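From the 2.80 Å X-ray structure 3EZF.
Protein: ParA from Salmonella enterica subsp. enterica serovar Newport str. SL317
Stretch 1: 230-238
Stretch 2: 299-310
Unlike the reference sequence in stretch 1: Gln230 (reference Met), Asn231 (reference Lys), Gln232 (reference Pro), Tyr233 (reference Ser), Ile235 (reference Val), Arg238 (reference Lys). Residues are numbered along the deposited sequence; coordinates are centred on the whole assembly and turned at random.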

ATOM      1  N   GLN A 230     -25.457 -11.606 -15.371  1.00 60.07           N
ATOM      2  CA  GLN A 230     -25.262 -11.064 -14.025  1.00 59.80           C
ATOM      3  C   GLN A 230     -24.772  -9.619 -14.046  1.00 58.73           C
ATOM      4  O   GLN A 230     -24.067  -9.211 -14.962  1.00 60.44           O
ATOM      5  CB  GLN A 230     -24.233 -11.907 -13.273  1.00 67.05           C
ATOM      6  CG  GLN A 230     -24.791 -13.075 -12.511  1.00 72.24           C
ATOM      7  CD  GLN A 230     -25.641 -12.630 -11.349  1.00 77.81           C
ATOM      8  OE1 GLN A 230     -26.054 -13.445 -10.528  1.00 81.40           O
ATOM      9  NE2 GLN A 230     -25.911 -11.328 -11.270  1.00 76.99           N
ATOM     10  N   ASN A 231     -25.131  -8.854 -13.021  1.00 58.49           N
ATOM     11  CA  ASN A 231     -24.713  -7.459 -12.911  1.00 53.92           C
ATOM     12  C   ASN A 231     -23.371  -7.421 -12.195  1.00 50.45           C
ATOM     13  O   ASN A 231     -23.279  -7.776 -11.028  1.00 51.21           O
ATOM     14  CB  ASN A 231     -25.741  -6.666 -12.112  1.00 57.21           C
ATOM     15  CG  ASN A 231     -25.374  -5.206 -11.988  1.00 62.37           C
ATOM     16  OD1 ASN A 231     -26.181  -4.325 -12.282  1.00 66.22           O
ATOM     17  ND2 ASN A 231     -24.147  -4.938 -11.552  1.00 60.96           N
ATOM     18  N   GLN A 232     -22.338  -6.965 -12.883  1.00 48.01           N
ATOM     19  CA  GLN A 232     -21.002  -6.942 -12.306  1.00 47.56           C
ATOM     20  C   GLN A 232     -20.841  -6.240 -10.979  1.00 44.54           C
ATOM     21  O   GLN A 232     -19.858  -6.468 -10.292  1.00 45.80           O
ATOM     22  CB  GLN A 232     -20.008  -6.326 -13.288  1.00 47.04           C
ATOM     23  CG  GLN A 232     -20.277  -4.873 -13.577  1.00 45.89           C
ATOM     24  CD  GLN A 232     -19.284  -4.291 -14.533  1.00 45.00           C
ATOM     25  OE1 GLN A 232     -19.603  -3.349 -15.253  1.00 45.85           O
ATOM     26  NE2 GLN A 232     -18.063  -4.839 -14.546  1.00 44.04           N
ATOM     27  N   TYR A 233     -21.787  -5.386 -10.612  1.00 45.70           N
ATOM     28  CA  TYR A 233     -21.658  -4.649  -9.355  1.00 46.52           C
ATOM     29  C   TYR A 233     -22.594  -5.107  -8.241  1.00 44.94           C
ATOM     30  O   TYR A 233     -22.725  -4.439  -7.222  1.00 48.92           O
ATOM     31  CB  TYR A 233     -21.828  -3.137  -9.615  1.00 43.57           C
ATOM     32  CG  TYR A 233     -20.794  -2.572 -10.578  1.00 46.26           C
ATOM     33  CD1 TYR A 233     -21.165  -1.696 -11.602  1.00 43.70           C
ATOM     34  CD2 TYR A 233     -19.443  -2.929 -10.474  1.00 45.09           C
ATOM     35  CE1 TYR A 233     -20.220  -1.194 -12.495  1.00 44.68           C
ATOM     36  CE2 TYR A 233     -18.488  -2.428 -11.361  1.00 47.26           C
ATOM     37  CZ  TYR A 233     -18.882  -1.563 -12.370  1.00 46.82           C
ATOM     38  OH  TYR A 233     -17.941  -1.074 -13.253  1.00 45.21           O
ATOM     39  N   GLU A 234     -23.238  -6.252  -8.428  1.00 45.89           N
ATOM     40  CA  GLU A 234     -24.141  -6.779  -7.419  1.00 44.56           C
ATOM     41  C   GLU A 234     -23.716  -8.179  -7.016  1.00 44.31           C
ATOM     42  O   GLU A 234     -24.397  -8.825  -6.220  1.00 44.15           O
ATOM     43  CB  GLU A 234     -25.577  -6.835  -7.936  1.00 45.20           C
ATOM     44  CG  GLU A 234     -26.149  -5.507  -8.391  1.00 55.72           C
ATOM     45  CD  GLU A 234     -27.629  -5.596  -8.792  1.00 59.99           C
ATOM     46  OE1 GLU A 234     -28.129  -6.719  -9.020  1.00 61.01           O
ATOM     47  OE2 GLU A 234     -28.298  -4.542  -8.890  1.00 63.54           O
ATOM     48  N   ILE A 235     -22.598  -8.653  -7.563  1.00 44.67           N
ATOM     49  CA  ILE A 235     -22.118  -9.995  -7.245  1.00 43.25           C
ATOM     50  C   ILE A 235     -21.815 -10.179  -5.761  1.00 42.23           C
ATOM     51  O   ILE A 235     -22.242 -11.158  -5.166  1.00 40.09           O
ATOM     52  CB  ILE A 235     -20.839 -10.366  -8.024  1.00 41.79           C
ATOM     53  CG1 ILE A 235     -20.964  -9.978  -9.500  1.00 37.63           C
ATOM     54  CG2 ILE A 235     -20.605 -11.861  -7.902  1.00 39.79           C
ATOM     55  CD1 ILE A 235     -22.183 -10.556 -10.187  1.00 39.65           C
ATOM     56  N   LEU A 236     -21.081  -9.236  -5.172  1.00 44.73           N
ATOM     57  CA  LEU A 236     -20.719  -9.311  -3.750  1.00 43.72           C
ATOM     58  C   LEU A 236     -21.936  -9.539  -2.847  1.00 41.15           C
ATOM     59  O   LEU A 236     -21.882 -10.351  -1.945  1.00 38.29           O
ATOM     60  CB  LEU A 236     -19.986  -8.025  -3.301  1.00 42.83           C
ATOM     61  CG  LEU A 236     -19.028  -8.058  -2.095  1.00 40.58           C
ATOM     62  CD1 LEU A 236     -18.900  -6.656  -1.542  1.00 39.54           C
ATOM     63  CD2 LEU A 236     -19.517  -8.971  -1.009  1.00 40.25           C
ATOM     64  N   ARG A 237     -23.032  -8.826  -3.089  1.00 42.30           N
ATOM     65  CA  ARG A 237     -24.222  -8.975  -2.260  1.00 43.52           C
ATOM     66  C   ARG A 237     -24.935 -10.286  -2.532  1.00 43.37           C
ATOM     67  O   ARG A 237     -25.503 -10.883  -1.630  1.00 49.04           O
ATOM     68  CB  ARG A 237     -25.213  -7.824  -2.505  1.00 48.18           C
ATOM     69  CG  ARG A 237     -25.643  -7.012  -1.259  1.00 51.28           C
ATOM     70  CD  ARG A 237     -26.508  -7.740  -0.215  1.00 49.69           C
ATOM     71  NE  ARG A 237     -26.457  -7.000   1.058  1.00 57.87           N
ATOM     72  CZ  ARG A 237     -27.222  -7.215   2.133  1.00 56.84           C
ATOM     73  NH1 ARG A 237     -28.150  -8.167   2.143  1.00 58.21           N
ATOM     74  NH2 ARG A 237     -27.052  -6.471   3.218  1.00 52.83           N
ATOM     75  N   ARG A 238     -24.904 -10.741  -3.773  1.00 42.97           N
ATOM     76  CA  ARG A 238     -25.604 -11.959  -4.121  1.00 42.13           C
ATOM     77  C   ARG A 238     -24.862 -13.277  -3.941  1.00 41.77           C
ATOM     78  O   ARG A 238     -25.461 -14.259  -3.527  1.00 45.97           O
ATOM     79  CB  ARG A 238     -26.085 -11.874  -5.568  1.00 45.71           C
ATOM     80  CG  ARG A 238     -27.376 -12.625  -5.806  1.00 53.56           C
ATOM     81  CD  ARG A 238     -27.477 -13.152  -7.232  1.00 64.42           C
ATOM     82  NE  ARG A 238     -26.547 -14.255  -7.475  1.00 68.79           N
ATOM     83  CZ  ARG A 238     -26.846 -15.331  -8.199  1.00 72.02           C
ATOM     84  NH1 ARG A 238     -28.051 -15.443  -8.751  1.00 70.17           N
ATOM     85  NH2 ARG A 238     -25.947 -16.299  -8.366  1.00 70.64           N
ATOM     86  N   GLU A 299     -22.705   6.946  -8.610  1.00 61.07           N
ATOM     87  CA  GLU A 299     -23.497   7.190  -9.804  1.00 63.93           C
ATOM     88  C   GLU A 299     -23.367   6.034 -10.794  1.00 63.08           C
ATOM     89  O   GLU A 299     -24.369   5.575 -11.347  1.00 60.40           O
ATOM     90  CB  GLU A 299     -23.103   8.516 -10.460  1.00 65.68           C
ATOM     91  CG  GLU A 299     -23.922   9.701  -9.974  1.00 67.44           C
ATOM     92  CD  GLU A 299     -23.677  10.960 -10.797  1.00 73.44           C
ATOM     93  OE1 GLU A 299     -24.368  11.980 -10.553  1.00 74.96           O
ATOM     94  OE2 GLU A 299     -22.794  10.929 -11.687  1.00 70.47           O
ATOM     95  N   GLN A 300     -22.143   5.554 -11.011  1.00 64.86           N
ATOM     96  CA  GLN A 300     -21.939   4.436 -11.931  1.00 63.60           C
ATOM     97  C   GLN A 300     -22.861   3.292 -11.529  1.00 64.00           C
ATOM     98  O   GLN A 300     -23.448   2.630 -12.383  1.00 68.00           O
ATOM     99  CB  GLN A 300     -20.498   3.947 -11.893  1.00 60.86           C
ATOM    100  CG  GLN A 300     -19.477   4.982 -12.267  1.00 66.35           C
ATOM    101  CD  GLN A 300     -18.114   4.364 -12.484  1.00 71.11           C
ATOM    102  OE1 GLN A 300     -17.107   5.066 -12.606  1.00 72.66           O
ATOM    103  NE2 GLN A 300     -18.074   3.038 -12.544  1.00 68.92           N
ATOM    104  N   LEU A 301     -22.986   3.066 -10.225  1.00 60.11           N
ATOM    105  CA  LEU A 301     -23.843   2.014  -9.721  1.00 55.29           C
ATOM    106  C   LEU A 301     -25.277   2.276 -10.138  1.00 58.17           C
ATOM    107  O   LEU A 301     -26.097   1.365 -10.139  1.00 58.60           O
ATOM    108  CB  LEU A 301     -23.760   1.944  -8.200  1.00 51.81           C
ATOM    109  CG  LEU A 301     -22.477   1.384  -7.606  1.00 45.49           C
ATOM    110  CD1 LEU A 301     -22.522   1.521  -6.097  1.00 43.20           C
ATOM    111  CD2 LEU A 301     -22.331  -0.073  -8.007  1.00 43.62           C
ATOM    112  N   GLU A 302     -25.587   3.523 -10.481  1.00 59.84           N
ATOM    113  CA  GLU A 302     -26.940   3.852 -10.910  1.00 64.24           C
ATOM    114  C   GLU A 302     -27.130   3.493 -12.386  1.00 65.89           C
ATOM    115  O   GLU A 302     -28.169   2.948 -12.775  1.00 63.76           O
ATOM    116  CB  GLU A 302     -27.226   5.337 -10.709  1.00 68.53           C
ATOM    117  CG  GLU A 302     -27.241   5.815  -9.263  1.00 68.16           C
ATOM    118  CD  GLU A 302     -27.637   7.279  -9.168  1.00 70.03           C
ATOM    119  OE1 GLU A 302     -27.610   7.850  -8.060  1.00 64.55           O
ATOM    120  OE2 GLU A 302     -27.982   7.867 -10.218  1.00 74.98           O
ATOM    121  N   GLU A 303     -26.122   3.789 -13.205  1.00 65.56           N
ATOM    122  CA  GLU A 303     -26.196   3.489 -14.637  1.00 68.53           C
ATOM    123  C   GLU A 303     -26.180   1.996 -14.928  1.00 66.39           C
ATOM    124  O   GLU A 303     -26.727   1.554 -15.940  1.00 69.78           O
ATOM    125  CB  GLU A 303     -25.035   4.142 -15.392  1.00 70.56           C
ATOM    126  CG  GLU A 303     -24.988   5.652 -15.275  1.00 75.15           C
ATOM    127  CD  GLU A 303     -23.758   6.224 -15.927  1.00 80.70           C
ATOM    128  OE1 GLU A 303     -23.693   6.214 -17.179  1.00 87.96           O
ATOM    129  OE2 GLU A 303     -22.854   6.669 -15.184  1.00 80.30           O
ATOM    130  N   GLU A 304     -25.543   1.226 -14.050  1.00 60.98           N
ATOM    131  CA  GLU A 304     -25.457  -0.210 -14.237  1.00 58.07           C
ATOM    132  C   GLU A 304     -26.734  -0.866 -13.713  1.00 58.98           C
ATOM    133  O   GLU A 304     -26.856  -2.098 -13.703  1.00 59.61           O
ATOM    134  CB  GLU A 304     -24.234  -0.755 -13.497  1.00 57.38           C
ATOM    135  CG  GLU A 304     -23.686  -2.060 -14.066  1.00 56.74           C
ATOM    136  CD  GLU A 304     -22.814  -1.847 -15.299  1.00 55.55           C
ATOM    137  OE1 GLU A 304     -22.336  -2.862 -15.869  1.00 49.50           O
ATOM    138  OE2 GLU A 304     -22.605  -0.667 -15.685  1.00 52.16           O
ATOM    139  N   GLY A 305     -27.680  -0.037 -13.273  1.00 54.85           N
ATOM    140  CA  GLY A 305     -28.938  -0.554 -12.764  1.00 54.66           C
ATOM    141  C   GLY A 305     -28.944  -1.024 -11.319  1.00 54.80           C
ATOM    142  O   GLY A 305     -29.952  -1.542 -10.837  1.00 52.29           O
ATOM    143  N   VAL A 306     -27.825  -0.878 -10.620  1.00 56.36           N
ATOM    144  CA  VAL A 306     -27.796  -1.282  -9.223  1.00 57.39           C
ATOM    145  C   VAL A 306     -28.229  -0.088  -8.383  1.00 58.86           C
ATOM    146  O   VAL A 306     -28.141   1.058  -8.817  1.00 60.89           O
ATOM    147  CB  VAL A 306     -26.393  -1.790  -8.784  1.00 53.65           C
ATOM    148  CG1 VAL A 306     -25.401  -1.578  -9.899  1.00 57.82           C
ATOM    149  CG2 VAL A 306     -25.941  -1.098  -7.511  1.00 50.92           C
ATOM    150  N   GLU A 307     -28.697  -0.377  -7.178  1.00 61.65           N
ATOM    151  CA  GLU A 307     -29.186   0.630  -6.257  1.00 61.74           C
ATOM    152  C   GLU A 307     -28.466   0.548  -4.917  1.00 59.45           C
ATOM    153  O   GLU A 307     -28.905  -0.151  -4.011  1.00 62.76           O
ATOM    154  CB  GLU A 307     -30.685   0.420  -6.053  1.00 68.11           C
ATOM    155  CG  GLU A 307     -31.068  -1.049  -5.801  1.00 77.99           C
ATOM    156  CD  GLU A 307     -30.724  -1.968  -6.977  1.00 84.16           C
ATOM    157  OE1 GLU A 307     -31.208  -1.693  -8.098  1.00 89.75           O
ATOM    158  OE2 GLU A 307     -29.975  -2.957  -6.785  1.00 80.76           O
ATOM    159  N   PRO A 308     -27.362   1.283  -4.763  1.00 56.34           N
ATOM    160  CA  PRO A 308     -26.639   1.230  -3.491  1.00 57.86           C
ATOM    161  C   PRO A 308     -27.536   1.202  -2.251  1.00 55.03           C
ATOM    162  O   PRO A 308     -28.611   1.803  -2.231  1.00 51.46           O
ATOM    163  CB  PRO A 308     -25.733   2.466  -3.547  1.00 57.39           C
ATOM    164  CG  PRO A 308     -26.435   3.377  -4.495  1.00 60.73           C
ATOM    165  CD  PRO A 308     -26.922   2.434  -5.565  1.00 58.15           C
ATOM    166  N   ARG A 309     -27.076   0.470  -1.238  1.00 53.39           N
ATOM    167  CA  ARG A 309     -27.773   0.322   0.034  1.00 52.58           C
ATOM    168  C   ARG A 309     -27.218   1.318   1.037  1.00 48.94           C
ATOM    169  O   ARG A 309     -27.792   1.518   2.099  1.00 41.28           O
ATOM    170  CB  ARG A 309     -27.547  -1.077   0.601  1.00 55.12           C
ATOM    171  CG  ARG A 309     -27.982  -2.229  -0.292  1.00 64.98           C
ATOM    172  CD  ARG A 309     -27.501  -3.569   0.272  1.00 68.12           C
ATOM    173  NE  ARG A 309     -27.701  -3.673   1.725  1.00 72.24           N
ATOM    174  CZ  ARG A 309     -28.873  -3.895   2.315  1.00 67.69           C
ATOM    175  NH1 ARG A 309     -29.962  -4.040   1.578  1.00 64.14           N
ATOM    176  NH2 ARG A 309     -28.956  -3.965   3.636  1.00 59.84           N
ATOM    177  N   LEU A 310     -26.080   1.916   0.702  1.00 48.57           N
ATOM    178  CA  LEU A 310     -25.433   2.869   1.585  1.00 49.54           C
ATOM    179  C   LEU A 310     -26.478   3.778   2.228  1.00 44.92           C
ATOM    180  O   LEU A 310     -27.246   4.417   1.534  1.00 52.34           O
ATOM    181  CB  LEU A 310     -24.410   3.681   0.790  1.00 53.40           C
ATOM    182  CG  LEU A 310     -23.386   4.495   1.576  1.00 54.22           C
ATOM    183  CD1 LEU A 310     -22.765   3.652   2.678  1.00 53.68           C
ATOM    184  CD2 LEU A 310     -22.327   4.978   0.601  1.00 56.60           C
TER

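Contacts between segments distant in sequence are often held by shape and apolar packing, with charged groups left to accommodate one another at the margins. The meeting of residues 230-238 with residues 299-310 in ParA is a compact example: 472 Å² of surface is buried, summed over both sides, yet no clear hydrogen bond crosses between the stretches.

The second stretch enters as the end of a helix. Gln300 points toward the first stretch but approaches loosely, its NE2 lying 4.2 Å from OH of Tyr233. One residue on, Leu301 is buried, and although its CA-to-CB bond points sideways, its side chain reaches across to place CD2 3.5 Å from CB of Tyr233. This begins the apolar centre of the contact, in which Tyr233 has the largest area covered by the other stretch.

Glu304 continues the packing with its aliphatic portion: its CG lies 3.5 Å from CD1 of Tyr233, and this atom and Leu301 CD2 both approach the ring obliquely. An acidic residue thus lends methylene surface to an aromatic neighbour while its carboxylate extends beyond, where OE1 comes to 2.8 Å from OE1 of Gln232. Its backbone O is 2.7 Å from OD1 of Asn231. Both amides are probably turned over in the model, so the proximity is more secure than the assignment of their terminal atoms.

Gly305 then ends the helix in a Schellman motif. Its phi of 82° would jam a CB against the preceding carbonyl oxygen, which by itself calls for glycine. The motif's two bonds back into the last turn are Gly305 N to Glu302 O, at 3.1 Å, and a weak one from Val306 N to Leu301 O, at 2.9 Å. The chain emerges with Val306 pointing toward the first stretch, and its CG1 lies 3.9 Å from CB of Tyr233, adding to the apolar cluster. Val306 also meets Glu234, the N-cap residue of the other stretch's helix, whose OE2 is 3.3 Å from Val306 CA.

Beyond this point like charges meet. Glu307 points away at CB, but its side chain bends back until OE2 is 3.1 Å from OE2 of Glu234; as modelled, these are two acceptors without a hydrogen bond. Arg309 forms the basic counterpart. Its NE lies over one face of the Arg237 guanidinium, 3.2 Å from Arg237 NH2, a meeting of two donors. Hydrogen bonds elsewhere in the structure satisfy Arg237 NH1 and Arg309 NH2.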